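Local atomic coordinates of HIT domain-containing protein (Leishmania major, PDB entry 3KSV), a protein that is of unknown function but belongs to the HIT family, binds zinc and probably acts as a nucleotide hydrolase or transferase through a histidine nucleotidyl intermediate. Residues 87-95 with 107-115; 28-37 with 47-55. All coordinates share one frame; numbering follows the deposited sequence.

Interaction 1 of 2, residues 87-95 with 107-115; sequences SMQYNVLQN and VHFHIIPKT
Strand 109-114, which takes up the end of the predicted histidine triad motif (106-110) of this HIT domain, pairs with strand 89-95 in an antiparallel sheet. L93 and H110 form one hydrogen-bonded pair, with L93 N to H110 O at 3.0 Å and H110 N to L93 O at 2.8 Å. N91 and I112 form the next in the same way. Beyond them K114 N gives a nearly straight bond to Q89 O, 175° at the hydrogen, although it comes from above the carbonyl plane.

Q94 lies over the F109 ring. Its CG sits 3.7 Å from the ring centroid and almost on the ring normal, a CH-pi contact. The chain then bends at chi2 (-93°), which brings NE2 to V107 CG1 at 3.7 Å, while OE1 bonds to N96. V92 CG1 meets the edge of the same ring at CD1, 3.9 Å away. Y90 CD1 touches I111 CG2, the two side chains running alongside each other.

On the other face the H110 ring turns its edge to L93 O, which lies in the ring plane 3.4 Å from CD2. The ring's ND1 bonds to H47. A water lies within hydrogen-bonding distance of both N91 OD1 and I112 O; another links N91 OD1 to K114 NZ. N91 ND2 turns to N95 of the second subunit.

The side chain of H108, predicted to carry the nucleotidyl group, leaves the backbone away from strand 89-95. Its ND1 bonds to the backbone O of H106.

Helix 64-82 packs on Y90 and F109. Strand 48-52 borders 109-114 on its other edge. Strand 89-96 pairs antiparallel with a strand of the second subunit, so the sheet continues across the dimer.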
ATOM      1  N   SER A  87     -14.880  -4.447 -11.553  1.00 19.19           N
ATOM      2  CA  SER A  87     -15.288  -5.586 -10.719  1.00 19.08           C
ATOM      3  C   SER A  87     -14.132  -6.420 -10.199  1.00 18.73           C
ATOM      4  O   SER A  87     -14.355  -7.361  -9.445  1.00 17.64           O
ATOM      5  CB  SER A  87     -16.211  -6.525 -11.496  1.00 18.92           C
ATOM      6  OG  SER A  87     -15.506  -7.178 -12.547  1.00 20.06           O
ATOM      7  N   MET A  88     -12.906  -6.124 -10.624  1.00 18.71           N
ATOM      8  CA  MET A  88     -11.786  -6.962 -10.223  1.00 18.85           C
ATOM      9  C   MET A  88     -11.302  -6.564  -8.843  1.00 18.45           C
ATOM     10  O   MET A  88     -10.981  -5.405  -8.620  1.00 18.35           O
ATOM     11  CB  MET A  88     -10.622  -6.848 -11.191  1.00 19.06           C
ATOM     12  CG  MET A  88      -9.371  -7.568 -10.688  1.00 20.44           C
ATOM     13  SD  MET A  88      -9.537  -9.367 -10.585  1.00 21.94           S
ATOM     14  CE  MET A  88      -9.591  -9.747 -12.350  1.00 22.86           C
ATOM     15  N   GLN A  89     -11.235  -7.538  -7.940  1.00 17.71           N
ATOM     16  CA  GLN A  89     -10.759  -7.301  -6.589  1.00 17.23           C
ATOM     17  C   GLN A  89      -9.239  -7.413  -6.599  1.00 16.59           C
ATOM     18  O   GLN A  89      -8.680  -8.023  -7.495  1.00 14.99           O
ATOM     19  CB  GLN A  89     -11.389  -8.298  -5.637  1.00 17.22           C
ATOM     20  CG  GLN A  89     -12.913  -8.225  -5.685  1.00 17.80           C
ATOM     21  CD  GLN A  89     -13.606  -9.108  -4.675  1.00 18.91           C
ATOM     22  OE1 GLN A  89     -13.137  -9.306  -3.568  1.00 18.44           O
ATOM     23  NE2 GLN A  89     -14.753  -9.630  -5.062  1.00 19.27           N
ATOM     24  N   TYR A  90      -8.577  -6.820  -5.604  1.00 16.35           N
ATOM     25  CA  TYR A  90      -7.116  -6.778  -5.599  1.00 16.35           C
ATOM     26  C   TYR A  90      -6.527  -6.359  -4.251  1.00 16.37           C
ATOM     27  O   TYR A  90      -7.180  -5.714  -3.435  1.00 15.96           O
ATOM     28  CB  TYR A  90      -6.596  -5.837  -6.708  1.00 16.48           C
ATOM     29  CG  TYR A  90      -7.214  -4.440  -6.647  1.00 16.35           C
ATOM     30  CD1 TYR A  90      -6.563  -3.389  -6.001  1.00 17.18           C
ATOM     31  CD2 TYR A  90      -8.429  -4.175  -7.251  1.00 17.59           C
ATOM     32  CE1 TYR A  90      -7.120  -2.143  -5.943  1.00 16.33           C
ATOM     33  CE2 TYR A  90      -9.003  -2.919  -7.190  1.00 17.62           C
ATOM     34  CZ  TYR A  90      -8.336  -1.918  -6.541  1.00 17.60           C
ATOM     35  OH  TYR A  90      -8.908  -0.683  -6.462  1.00 17.34           O
ATOM     36  N   ASN A  91      -5.267  -6.718  -4.037  1.00 16.78           N
ATOM     37  CA  ASN A  91      -4.555  -6.304  -2.847  1.00 16.72           C
ATOM     38  C   ASN A  91      -3.389  -5.396  -3.251  1.00 17.09           C
ATOM     39  O   ASN A  91      -2.735  -5.623  -4.293  1.00 17.72           O
ATOM     40  CB  ASN A  91      -4.033  -7.508  -2.080  1.00 16.67           C
ATOM     41  CG  ASN A  91      -5.141  -8.379  -1.514  1.00 16.07           C
ATOM     42  OD1 ASN A  91      -5.517  -9.371  -2.131  1.00 17.13           O
ATOM     43  ND2 ASN A  91      -5.663  -8.026  -0.330  1.00 12.36           N
ATOM     44  N   VAL A  92      -3.164  -4.354  -2.446  1.00 16.64           N
ATOM     45  CA  VAL A  92      -2.001  -3.502  -2.568  1.00 15.92           C
ATOM     46  C   VAL A  92      -1.074  -3.835  -1.386  1.00 15.74           C
ATOM     47  O   VAL A  92      -1.480  -3.807  -0.229  1.00 16.36           O
ATOM     48  CB  VAL A  92      -2.373  -2.003  -2.564  1.00 16.01           C
ATOM     49  CG1 VAL A  92      -1.098  -1.134  -2.594  1.00 18.32           C
ATOM     50  CG2 VAL A  92      -3.260  -1.680  -3.778  1.00 17.85           C
ATOM     51  N   LEU A  93       0.178  -4.156  -1.704  1.00 16.11           N
ATOM     52  CA  LEU A  93       1.137  -4.624  -0.739  1.00 16.07           C
ATOM     53  C   LEU A  93       2.475  -3.966  -0.987  1.00 15.04           C
ATOM     54  O   LEU A  93       2.968  -3.948  -2.105  1.00 16.36           O
ATOM     55  CB  LEU A  93       1.306  -6.130  -0.855  1.00 16.19           C
ATOM     56  CG  LEU A  93       2.306  -6.742   0.129  1.00 14.97           C
ATOM     57  CD1 LEU A  93       1.710  -6.695   1.544  1.00 15.64           C
ATOM     58  CD2 LEU A  93       2.624  -8.152  -0.298  1.00 13.85           C
ATOM     59  N   GLN A  94       3.084  -3.433   0.076  1.00 16.26           N
ATOM     60  CA  GLN A  94       4.424  -2.843  -0.031  1.00 15.59           C
ATOM     61  C   GLN A  94       5.199  -3.252   1.196  1.00 16.14           C
ATOM     62  O   GLN A  94       4.774  -2.983   2.307  1.00 14.97           O
ATOM     63  CB  GLN A  94       4.324  -1.333  -0.134  1.00 15.81           C
ATOM     64  CG  GLN A  94       5.625  -0.645  -0.537  1.00 16.60           C
ATOM     65  CD  GLN A  94       6.424  -0.207   0.652  1.00 16.86           C
ATOM     66  OE1 GLN A  94       5.853   0.255   1.640  1.00 16.49           O
ATOM     67  NE2 GLN A  94       7.765  -0.361   0.583  1.00 17.01           N
ATOM     68  N   ASN A  95       6.345  -3.894   0.966  1.00 15.87           N
ATOM     69  CA  ASN A  95       7.119  -4.547   2.013  1.00 16.59           C
ATOM     70  C   ASN A  95       8.410  -3.761   2.367  1.00 16.77           C
ATOM     71  O   ASN A  95       9.080  -3.221   1.488  1.00 16.13           O
ATOM     72  CB  ASN A  95       7.498  -5.927   1.514  1.00 16.59           C
ATOM     73  CG  ASN A  95       6.290  -6.783   1.204  1.00 16.11           C
ATOM     74  OD1 ASN A  95       5.257  -6.696   1.859  1.00 17.27           O
ATOM     75  ND2 ASN A  95       6.431  -7.640   0.231  1.00 17.03           N
ATOM     76  N   VAL A 107      11.753   0.535  -2.938  1.00 18.91           N
ATOM     77  CA  VAL A 107      10.310   0.565  -2.655  1.00 18.16           C
ATOM     78  C   VAL A 107       9.541   0.115  -3.902  1.00 18.91           C
ATOM     79  O   VAL A 107       9.770   0.617  -5.007  1.00 18.04           O
ATOM     80  CB  VAL A 107       9.836   1.977  -2.261  1.00 17.79           C
ATOM     81  CG1 VAL A 107       8.309   2.052  -2.220  1.00 16.96           C
ATOM     82  CG2 VAL A 107      10.440   2.390  -0.898  1.00 17.36           C
ATOM     83  N   HIS A 108       8.647  -0.860  -3.730  1.00 19.67           N
ATOM     84  CA  HIS A 108       7.739  -1.241  -4.798  1.00 19.64           C
ATOM     85  C   HIS A 108       6.397  -1.671  -4.218  1.00 19.63           C
ATOM     86  O   HIS A 108       6.339  -2.474  -3.289  1.00 19.22           O
ATOM     87  CB  HIS A 108       8.347  -2.313  -5.703  1.00 19.85           C
ATOM     88  CG  HIS A 108       8.888  -3.498  -4.970  1.00 21.67           C
ATOM     89  ND1 HIS A 108      10.002  -3.425  -4.163  1.00 22.71           N
ATOM     90  CD2 HIS A 108       8.502  -4.796  -4.962  1.00 23.19           C
ATOM     91  CE1 HIS A 108      10.269  -4.624  -3.681  1.00 23.65           C
ATOM     92  NE2 HIS A 108       9.375  -5.474  -4.146  1.00 22.44           N
ATOM     93  N   PHE A 109       5.339  -1.073  -4.758  1.00 19.40           N
ATOM     94  CA  PHE A 109       3.969  -1.417  -4.433  1.00 19.16           C
ATOM     95  C   PHE A 109       3.480  -2.479  -5.408  1.00 18.46           C
ATOM     96  O   PHE A 109       3.457  -2.259  -6.603  1.00 19.39           O
ATOM     97  CB  PHE A 109       3.067  -0.180  -4.545  1.00 19.66           C
ATOM     98  CG  PHE A 109       3.216   0.777  -3.422  1.00 19.26           C
ATOM     99  CD1 PHE A 109       2.328   0.743  -2.351  1.00 17.91           C
ATOM    100  CD2 PHE A 109       4.253   1.695  -3.413  1.00 18.58           C
ATOM    101  CE1 PHE A 109       2.459   1.593  -1.317  1.00 17.44           C
ATOM    102  CE2 PHE A 109       4.396   2.569  -2.362  1.00 18.38           C
ATOM    103  CZ  PHE A 109       3.486   2.530  -1.309  1.00 18.22           C
ATOM    104  N   HIS A 110       3.096  -3.631  -4.890  1.00 18.03           N
ATOM    105  CA  HIS A 110       2.440  -4.655  -5.676  1.00 17.59           C
ATOM    106  C   HIS A 110       0.948  -4.283  -5.747  1.00 17.66           C
ATOM    107  O   HIS A 110       0.358  -3.910  -4.709  1.00 16.83           O
ATOM    108  CB  HIS A 110       2.560  -6.009  -4.969  1.00 18.18           C
ATOM    109  CG  HIS A 110       3.969  -6.482  -4.730  1.00 17.57           C
ATOM    110  ND1 HIS A 110       4.613  -7.348  -5.582  1.00 18.55           N
ATOM    111  CD2 HIS A 110       4.818  -6.279  -3.689  1.00 19.89           C
ATOM    112  CE1 HIS A 110       5.808  -7.630  -5.093  1.00 18.98           C
ATOM    113  NE2 HIS A 110       5.959  -6.992  -3.945  1.00 16.41           N
ATOM    114  N   ILE A 111       0.351  -4.379  -6.944  1.00 17.33           N
ATOM    115  CA  ILE A 111      -1.119  -4.389  -7.097  1.00 16.96           C
ATOM    116  C   ILE A 111      -1.506  -5.741  -7.664  1.00 16.43           C
ATOM    117  O   ILE A 111      -1.214  -6.027  -8.826  1.00 16.93           O
ATOM    118  CB  ILE A 111      -1.688  -3.238  -7.970  1.00 17.92           C
ATOM    119  CG1 ILE A 111      -1.036  -1.876  -7.633  1.00 18.26           C
ATOM    120  CG2 ILE A 111      -3.237  -3.123  -7.753  1.00 13.82           C
ATOM    121  CD1 ILE A 111       0.411  -1.734  -8.100  1.00 23.87           C
ATOM    122  N   ILE A 112      -2.126  -6.587  -6.830  1.00 16.13           N
ATOM    123  CA  ILE A 112      -2.262  -8.025  -7.118  1.00 16.10           C
ATOM    124  C   ILE A 112      -3.735  -8.392  -7.264  1.00 16.31           C
ATOM    125  O   ILE A 112      -4.462  -8.366  -6.266  1.00 16.16           O
ATOM    126  CB  ILE A 112      -1.657  -8.906  -5.993  1.00 16.09           C
ATOM    127  CG1 ILE A 112      -0.221  -8.492  -5.637  1.00 16.76           C
ATOM    128  CG2 ILE A 112      -1.628 -10.359  -6.413  1.00 15.71           C
ATOM    129  CD1 ILE A 112       0.192  -8.910  -4.255  1.00 16.30           C
ATOM    130  N   PRO A 113      -4.196  -8.729  -8.501  1.00 17.16           N
ATOM    131  CA  PRO A 113      -5.580  -9.161  -8.725  1.00 17.63           C
ATOM    132  C   PRO A 113      -5.916 -10.380  -7.891  1.00 18.65           C
ATOM    133  O   PRO A 113      -5.077 -11.276  -7.746  1.00 18.15           O
ATOM    134  CB  PRO A 113      -5.605  -9.535 -10.208  1.00 18.06           C
ATOM    135  CG  PRO A 113      -4.519  -8.684 -10.810  1.00 18.23           C
ATOM    136  CD  PRO A 113      -3.465  -8.570  -9.770  1.00 17.13           C
ATOM    137  N   LYS A 114      -7.115 -10.383  -7.318  1.00 19.57           N
ATOM    138  CA  LYS A 114      -7.610 -11.517  -6.548  1.00 20.64           C
ATOM    139  C   LYS A 114      -8.803 -12.046  -7.305  1.00 21.61           C
ATOM    140  O   LYS A 114      -9.950 -11.627  -7.113  1.00 21.09           O
ATOM    141  CB  LYS A 114      -7.995 -11.120  -5.109  1.00 20.50           C
ATOM    142  CG  LYS A 114      -8.330 -12.321  -4.198  1.00 20.97           C
ATOM    143  CD  LYS A 114      -7.066 -13.131  -3.890  1.00 21.63           C
ATOM    144  CE  LYS A 114      -7.256 -14.227  -2.869  1.00 21.98           C
ATOM    145  NZ  LYS A 114      -7.904 -13.721  -1.641  1.00 24.51           N
ATOM    146  N   THR A 115      -8.504 -12.970  -8.194  1.00 23.47           N
ATOM    147  CA  THR A 115      -9.496 -13.518  -9.083  1.00 25.15           C
ATOM    148  C   THR A 115     -10.192 -14.668  -8.371  1.00 25.86           C
ATOM    149  O   THR A 115     -11.330 -14.984  -8.659  1.00 26.53           O
ATOM    150  CB  THR A 115      -8.858 -13.907 -10.463  1.00 25.08           C
ATOM    151  OG1 THR A 115      -9.603 -14.963 -11.054  1.00 28.04           O
ATOM    152  CG2 THR A 115      -7.374 -14.335 -10.348  1.00 24.96           C
TER
HETATM  153  O   HOH W   1     -12.285 -10.543  -8.131  1.00 33.34           O
HETATM  154  O   HOH W   2      -4.500 -10.600  -4.428  1.00 21.11           O
HETATM  155  O   HOH W   3      -5.768 -11.436  -0.757  1.00 31.55           O

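Interaction 2 of 2, residues 28-37 with 47-55; sequences VAETSKALAF and HMLVIPKEH. With ZN (zinc ion), chain B.
Strands 34-37 and 48-52 run antiparallel, their axes 4.7 Å apart at closest approach and 162° between directions. L35 with I51 and F37 with L49 are the hydrogen-bonded pairs. L35 N reaches I51 O at 2.9 Å, and I51 N returns to L35 O almost along the C=O axis. K53 N extends the pairing to K33 O, coming from above the carbonyl plane. One water joins K33 O to E54 N.

F37 has its CG in the crowded position between backbone N and carbonyl carbon (chi1 49°). This brings the ring back over the neighbouring strand. L49 CB lies over one ring face, and L49 CD1 packs tightly on CE1 at 3.4 Å. I51 CD1 meets the ring edge in plane, 3.9 Å from CE2. On the opposite face of the sheet M48 bends at chi3 (-65°). Its CE comes 3.6 Å from A36 CB and also touches V28 CG1. A36 CB packs on V50 CG2 as well.

K53 stretches out beyond CG across the loop 31-33 to E30. Its NZ bonds to T31 O in the carbonyl plane; the 2.5 Å separation is unusually short, so its exact length is doubtful. NZ also makes a weak bond to S32 O and a weak salt-bridge bond to E30 OE2 at 3.2 Å, where the two side chains cross near a right angle. Three oxygens thus gather round one ammonium group.

V28 and A29 both face A36, a classic beta bulge at the outer strand. Helix 14-20 packs through F15 on L49 and I51. The arrangement is a beta hairpin of the HIT sheet. It leads directly into a zinc site, where H55 ND1 binds zinc at 2.0 Å together with C13, C16 and H106.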
ATOM      1  N   VAL A  28       4.278   0.414 -18.192  1.00 25.55           N
ATOM      2  CA  VAL A  28       2.799   0.571 -18.139  1.00 25.36           C
ATOM      3  C   VAL A  28       2.378   2.046 -17.921  1.00 25.43           C
ATOM      4  O   VAL A  28       1.312   2.496 -18.371  1.00 26.14           O
ATOM      5  CB  VAL A  28       2.191  -0.377 -17.050  1.00 25.54           C
ATOM      6  CG1 VAL A  28       0.772   0.012 -16.672  1.00 24.53           C
ATOM      7  CG2 VAL A  28       2.254  -1.829 -17.532  1.00 26.02           C
ATOM      8  N   ALA A  29       3.229   2.802 -17.243  1.00 25.30           N
ATOM      9  CA  ALA A  29       3.026   4.228 -17.045  1.00 25.05           C
ATOM     10  C   ALA A  29       4.323   4.813 -16.501  1.00 25.67           C
ATOM     11  O   ALA A  29       5.163   4.088 -15.954  1.00 24.89           O
ATOM     12  CB  ALA A  29       1.880   4.481 -16.093  1.00 24.55           C
ATOM     13  N   GLU A  30       4.491   6.116 -16.694  1.00 26.57           N
ATOM     14  CA  GLU A  30       5.665   6.833 -16.223  1.00 27.37           C
ATOM     15  C   GLU A  30       5.246   8.257 -15.907  1.00 27.30           C
ATOM     16  O   GLU A  30       4.523   8.875 -16.669  1.00 26.63           O
ATOM     17  CB  GLU A  30       6.778   6.809 -17.271  1.00 28.21           C
ATOM     18  CG  GLU A  30       8.062   7.528 -16.827  1.00 30.72           C
ATOM     19  CD  GLU A  30       9.250   7.396 -17.800  1.00 33.84           C
ATOM     20  OE1 GLU A  30       9.068   6.951 -18.963  1.00 36.55           O
ATOM     21  OE2 GLU A  30      10.385   7.765 -17.390  1.00 35.97           O
ATOM     22  N   THR A  31       5.641   8.745 -14.738  1.00 27.82           N
ATOM     23  CA  THR A  31       5.357  10.113 -14.341  1.00 28.38           C
ATOM     24  C   THR A  31       6.708  10.711 -14.032  1.00 28.47           C
ATOM     25  O   THR A  31       7.732  10.046 -14.200  1.00 28.53           O
ATOM     26  CB  THR A  31       4.381  10.181 -13.118  1.00 28.48           C
ATOM     27  OG1 THR A  31       4.978   9.561 -11.980  1.00 29.26           O
ATOM     28  CG2 THR A  31       3.068   9.466 -13.424  1.00 28.83           C
ATOM     29  N   SER A  32       6.739  11.956 -13.574  1.00 28.81           N
ATOM     30  CA  SER A  32       8.020  12.572 -13.248  1.00 28.77           C
ATOM     31  C   SER A  32       8.800  11.772 -12.190  1.00 28.22           C
ATOM     32  O   SER A  32      10.009  11.576 -12.328  1.00 28.82           O
ATOM     33  CB  SER A  32       7.814  14.008 -12.782  1.00 28.82           C
ATOM     34  OG  SER A  32       6.740  14.075 -11.866  1.00 30.57           O
ATOM     35  N   LYS A  33       8.117  11.278 -11.161  1.00 27.24           N
ATOM     36  CA  LYS A  33       8.807  10.683 -10.007  1.00 26.42           C
ATOM     37  C   LYS A  33       8.619   9.178  -9.839  1.00 25.00           C
ATOM     38  O   LYS A  33       9.221   8.599  -8.938  1.00 24.23           O
ATOM     39  CB  LYS A  33       8.387  11.412  -8.718  1.00 26.93           C
ATOM     40  CG  LYS A  33       8.953  12.823  -8.578  1.00 28.80           C
ATOM     41  CD  LYS A  33      10.442  12.768  -8.232  1.00 31.89           C
ATOM     42  CE  LYS A  33      11.065  14.155  -8.066  1.00 34.03           C
ATOM     43  NZ  LYS A  33      12.424  14.077  -7.410  1.00 35.52           N
ATOM     44  N   ALA A  34       7.832   8.545 -10.716  1.00 23.46           N
ATOM     45  CA  ALA A  34       7.403   7.150 -10.536  1.00 22.55           C
ATOM     46  C   ALA A  34       7.270   6.372 -11.858  1.00 22.14           C
ATOM     47  O   ALA A  34       7.127   6.960 -12.914  1.00 21.81           O
ATOM     48  CB  ALA A  34       6.071   7.103  -9.749  1.00 21.77           C
ATOM     49  N   LEU A  35       7.318   5.046 -11.767  1.00 21.82           N
ATOM     50  CA  LEU A  35       7.147   4.161 -12.903  1.00 22.17           C
ATOM     51  C   LEU A  35       6.226   2.973 -12.540  1.00 21.85           C
ATOM     52  O   LEU A  35       6.217   2.515 -11.393  1.00 21.56           O
ATOM     53  CB  LEU A  35       8.533   3.654 -13.335  1.00 22.91           C
ATOM     54  CG  LEU A  35       8.743   3.274 -14.790  1.00 25.82           C
ATOM     55  CD1 LEU A  35       9.153   4.522 -15.577  1.00 27.65           C
ATOM     56  CD2 LEU A  35       9.789   2.123 -14.920  1.00 29.12           C
ATOM     57  N   ALA A  36       5.468   2.471 -13.517  1.00 21.48           N
ATOM     58  CA  ALA A  36       4.705   1.237 -13.379  1.00 21.02           C
ATOM     59  C   ALA A  36       5.047   0.227 -14.478  1.00 21.54           C
ATOM     60  O   ALA A  36       5.301   0.597 -15.639  1.00 21.79           O
ATOM     61  CB  ALA A  36       3.209   1.541 -13.376  1.00 20.91           C
ATOM     62  N   PHE A  37       5.047  -1.054 -14.105  1.00 21.99           N
ATOM     63  CA  PHE A  37       5.217  -2.148 -15.033  1.00 22.40           C
ATOM     64  C   PHE A  37       4.636  -3.469 -14.497  1.00 22.26           C
ATOM     65  O   PHE A  37       4.175  -3.553 -13.358  1.00 21.50           O
ATOM     66  CB  PHE A  37       6.690  -2.295 -15.412  1.00 24.21           C
ATOM     67  CG  PHE A  37       7.606  -2.320 -14.252  1.00 25.02           C
ATOM     68  CD1 PHE A  37       7.894  -3.516 -13.616  1.00 28.42           C
ATOM     69  CD2 PHE A  37       8.196  -1.160 -13.801  1.00 27.85           C
ATOM     70  CE1 PHE A  37       8.768  -3.563 -12.524  1.00 29.85           C
ATOM     71  CE2 PHE A  37       9.066  -1.179 -12.718  1.00 29.65           C
ATOM     72  CZ  PHE A  37       9.353  -2.389 -12.067  1.00 29.91           C
ATOM     73  N   HIS A  47      -0.936  -8.945 -12.197  1.00 21.36           N
ATOM     74  CA  HIS A  47      -0.105  -8.443 -11.088  1.00 20.98           C
ATOM     75  C   HIS A  47       0.913  -7.436 -11.612  1.00 20.67           C
ATOM     76  O   HIS A  47       1.707  -7.736 -12.523  1.00 20.85           O
ATOM     77  CB  HIS A  47       0.600  -9.640 -10.421  1.00 20.66           C
ATOM     78  CG  HIS A  47       1.478  -9.311  -9.240  1.00 21.03           C
ATOM     79  ND1 HIS A  47       1.982 -10.298  -8.419  1.00 19.50           N
ATOM     80  CD2 HIS A  47       1.967  -8.140  -8.757  1.00 21.40           C
ATOM     81  CE1 HIS A  47       2.729  -9.753  -7.478  1.00 20.60           C
ATOM     82  NE2 HIS A  47       2.737  -8.444  -7.659  1.00 21.30           N
ATOM     83  N   MET A  48       0.876  -6.238 -11.032  1.00 20.68           N
ATOM     84  CA  MET A  48       1.741  -5.170 -11.459  1.00 20.58           C
ATOM     85  C   MET A  48       2.415  -4.522 -10.288  1.00 20.42           C
ATOM     86  O   MET A  48       2.088  -4.803  -9.137  1.00 19.46           O
ATOM     87  CB  MET A  48       0.967  -4.138 -12.301  1.00 21.53           C
ATOM     88  CG  MET A  48      -0.129  -3.341 -11.601  1.00 22.17           C
ATOM     89  SD  MET A  48      -0.745  -2.054 -12.707  1.00 27.78           S
ATOM     90  CE  MET A  48       0.768  -1.059 -12.821  1.00 30.02           C
ATOM     91  N   LEU A  49       3.379  -3.660 -10.621  1.00 20.78           N
ATOM     92  CA  LEU A  49       4.234  -2.980  -9.676  1.00 20.59           C
ATOM     93  C   LEU A  49       4.235  -1.469  -9.942  1.00 20.84           C
ATOM     94  O   LEU A  49       4.202  -1.041 -11.094  1.00 20.77           O
ATOM     95  CB  LEU A  49       5.653  -3.498  -9.819  1.00 20.26           C
ATOM     96  CG  LEU A  49       5.859  -5.002  -9.615  1.00 20.67           C
ATOM     97  CD1 LEU A  49       7.216  -5.432 -10.184  1.00 19.97           C
ATOM     98  CD2 LEU A  49       5.749  -5.382  -8.173  1.00 23.05           C
ATOM     99  N   VAL A  50       4.252  -0.671  -8.877  1.00 20.97           N
ATOM    100  CA  VAL A  50       4.436   0.779  -8.974  1.00 21.50           C
ATOM    101  C   VAL A  50       5.629   1.143  -8.098  1.00 22.25           C
ATOM    102  O   VAL A  50       5.623   0.876  -6.896  1.00 22.36           O
ATOM    103  CB  VAL A  50       3.197   1.556  -8.469  1.00 21.54           C
ATOM    104  CG1 VAL A  50       3.493   3.046  -8.369  1.00 21.96           C
ATOM    105  CG2 VAL A  50       2.000   1.298  -9.366  1.00 20.80           C
ATOM    106  N   ILE A  51       6.640   1.762  -8.688  1.00 22.82           N
ATOM    107  CA  ILE A  51       7.860   2.095  -7.956  1.00 24.15           C
ATOM    108  C   ILE A  51       8.231   3.579  -8.091  1.00 24.13           C
ATOM    109  O   ILE A  51       7.946   4.202  -9.116  1.00 25.14           O
ATOM    110  CB  ILE A  51       9.060   1.226  -8.425  1.00 24.26           C
ATOM    111  CG1 ILE A  51       9.514   1.632  -9.806  1.00 26.04           C
ATOM    112  CG2 ILE A  51       8.698  -0.272  -8.427  1.00 25.90           C
ATOM    113  CD1 ILE A  51      10.900   1.123 -10.135  1.00 27.29           C
ATOM    114  N   PRO A  52       8.870   4.155  -7.058  1.00 23.60           N
ATOM    115  CA  PRO A  52       9.473   5.455  -7.265  1.00 23.78           C
ATOM    116  C   PRO A  52      10.727   5.336  -8.120  1.00 23.82           C
ATOM    117  O   PRO A  52      11.427   4.323  -8.069  1.00 24.08           O
ATOM    118  CB  PRO A  52       9.832   5.885  -5.846  1.00 23.66           C
ATOM    119  CG  PRO A  52      10.143   4.619  -5.163  1.00 23.49           C
ATOM    120  CD  PRO A  52       9.132   3.653  -5.700  1.00 23.66           C
ATOM    121  N   LYS A  53      11.008   6.361  -8.908  1.00 24.54           N
ATOM    122  CA  LYS A  53      12.259   6.408  -9.653  1.00 25.54           C
ATOM    123  C   LYS A  53      13.466   6.521  -8.708  1.00 26.37           C
ATOM    124  O   LYS A  53      14.512   5.935  -8.971  1.00 26.74           O
ATOM    125  CB  LYS A  53      12.241   7.564 -10.652  1.00 25.70           C
ATOM    126  CG  LYS A  53      11.374   7.296 -11.891  1.00 25.61           C
ATOM    127  CD  LYS A  53      11.143   8.585 -12.690  1.00 27.05           C
ATOM    128  CE  LYS A  53      10.621   8.326 -14.094  1.00 28.09           C
ATOM    129  NZ  LYS A  53      10.146   9.586 -14.747  1.00 28.94           N
ATOM    130  N   GLU A  54      13.302   7.240  -7.600  1.00 27.28           N
ATOM    131  CA  GLU A  54      14.356   7.398  -6.587  1.00 28.51           C
ATOM    132  C   GLU A  54      14.660   6.037  -5.954  1.00 27.79           C
ATOM    133  O   GLU A  54      13.736   5.270  -5.668  1.00 27.21           O
ATOM    134  CB  GLU A  54      13.886   8.395  -5.494  1.00 29.43           C
ATOM    135  CG  GLU A  54      14.928   8.743  -4.396  1.00 32.67           C
ATOM    136  CD  GLU A  54      14.309   9.317  -3.080  1.00 37.12           C
ATOM    137  OE1 GLU A  54      13.079   9.646  -3.017  1.00 38.31           O
ATOM    138  OE2 GLU A  54      15.081   9.425  -2.090  1.00 38.60           O
ATOM    139  N   HIS A  55      15.939   5.729  -5.736  1.00 27.09           N
ATOM    140  CA  HIS A  55      16.295   4.520  -4.982  1.00 26.61           C
ATOM    141  C   HIS A  55      16.096   4.764  -3.483  1.00 26.67           C
ATOM    142  O   HIS A  55      17.030   5.154  -2.776  1.00 26.80           O
ATOM    143  CB  HIS A  55      17.734   4.039  -5.260  1.00 26.56           C
ATOM    144  CG  HIS A  55      18.072   2.735  -4.592  1.00 25.34           C
ATOM    145  ND1 HIS A  55      17.727   1.509  -5.118  1.00 23.15           N
ATOM    146  CD2 HIS A  55      18.705   2.475  -3.421  1.00 25.76           C
ATOM    147  CE1 HIS A  55      18.133   0.552  -4.303  1.00 24.82           C
ATOM    148  NE2 HIS A  55      18.736   1.110  -3.269  1.00 25.44           N
TER
HETATM  149 ZN    ZN B 201      16.953   0.651  -6.732  1.00 44.70          ZN
HETATM  150  O   HOH W   4      11.074   9.130  -7.106  1.00 22.20           O

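Overall arrangement
Both contacts build one antiparallel sheet, and both are largely buried. Strand 48-52 of interaction 2 lies beside strand 109-114 of interaction 1. Backbone contacts join them, I111 N to M48 O and F109 O to V50 N, both probable hydrogen bonds. H108 CB also packs on I51 CG2. In interaction 1 strand 89-96 pairs with a strand of the second subunit; interaction 2 meets that subunit by side-chain packing alone, at V28, A29 and M48. Its aromatic and aliphatic core gives way at the surface to a K53 ammonium held by oxygens of residues 30-32. Interaction 1 carries the predicted catalytic histidine. Interaction 2 supplies one zinc ligand, and H106, just before 107-115, supplies another.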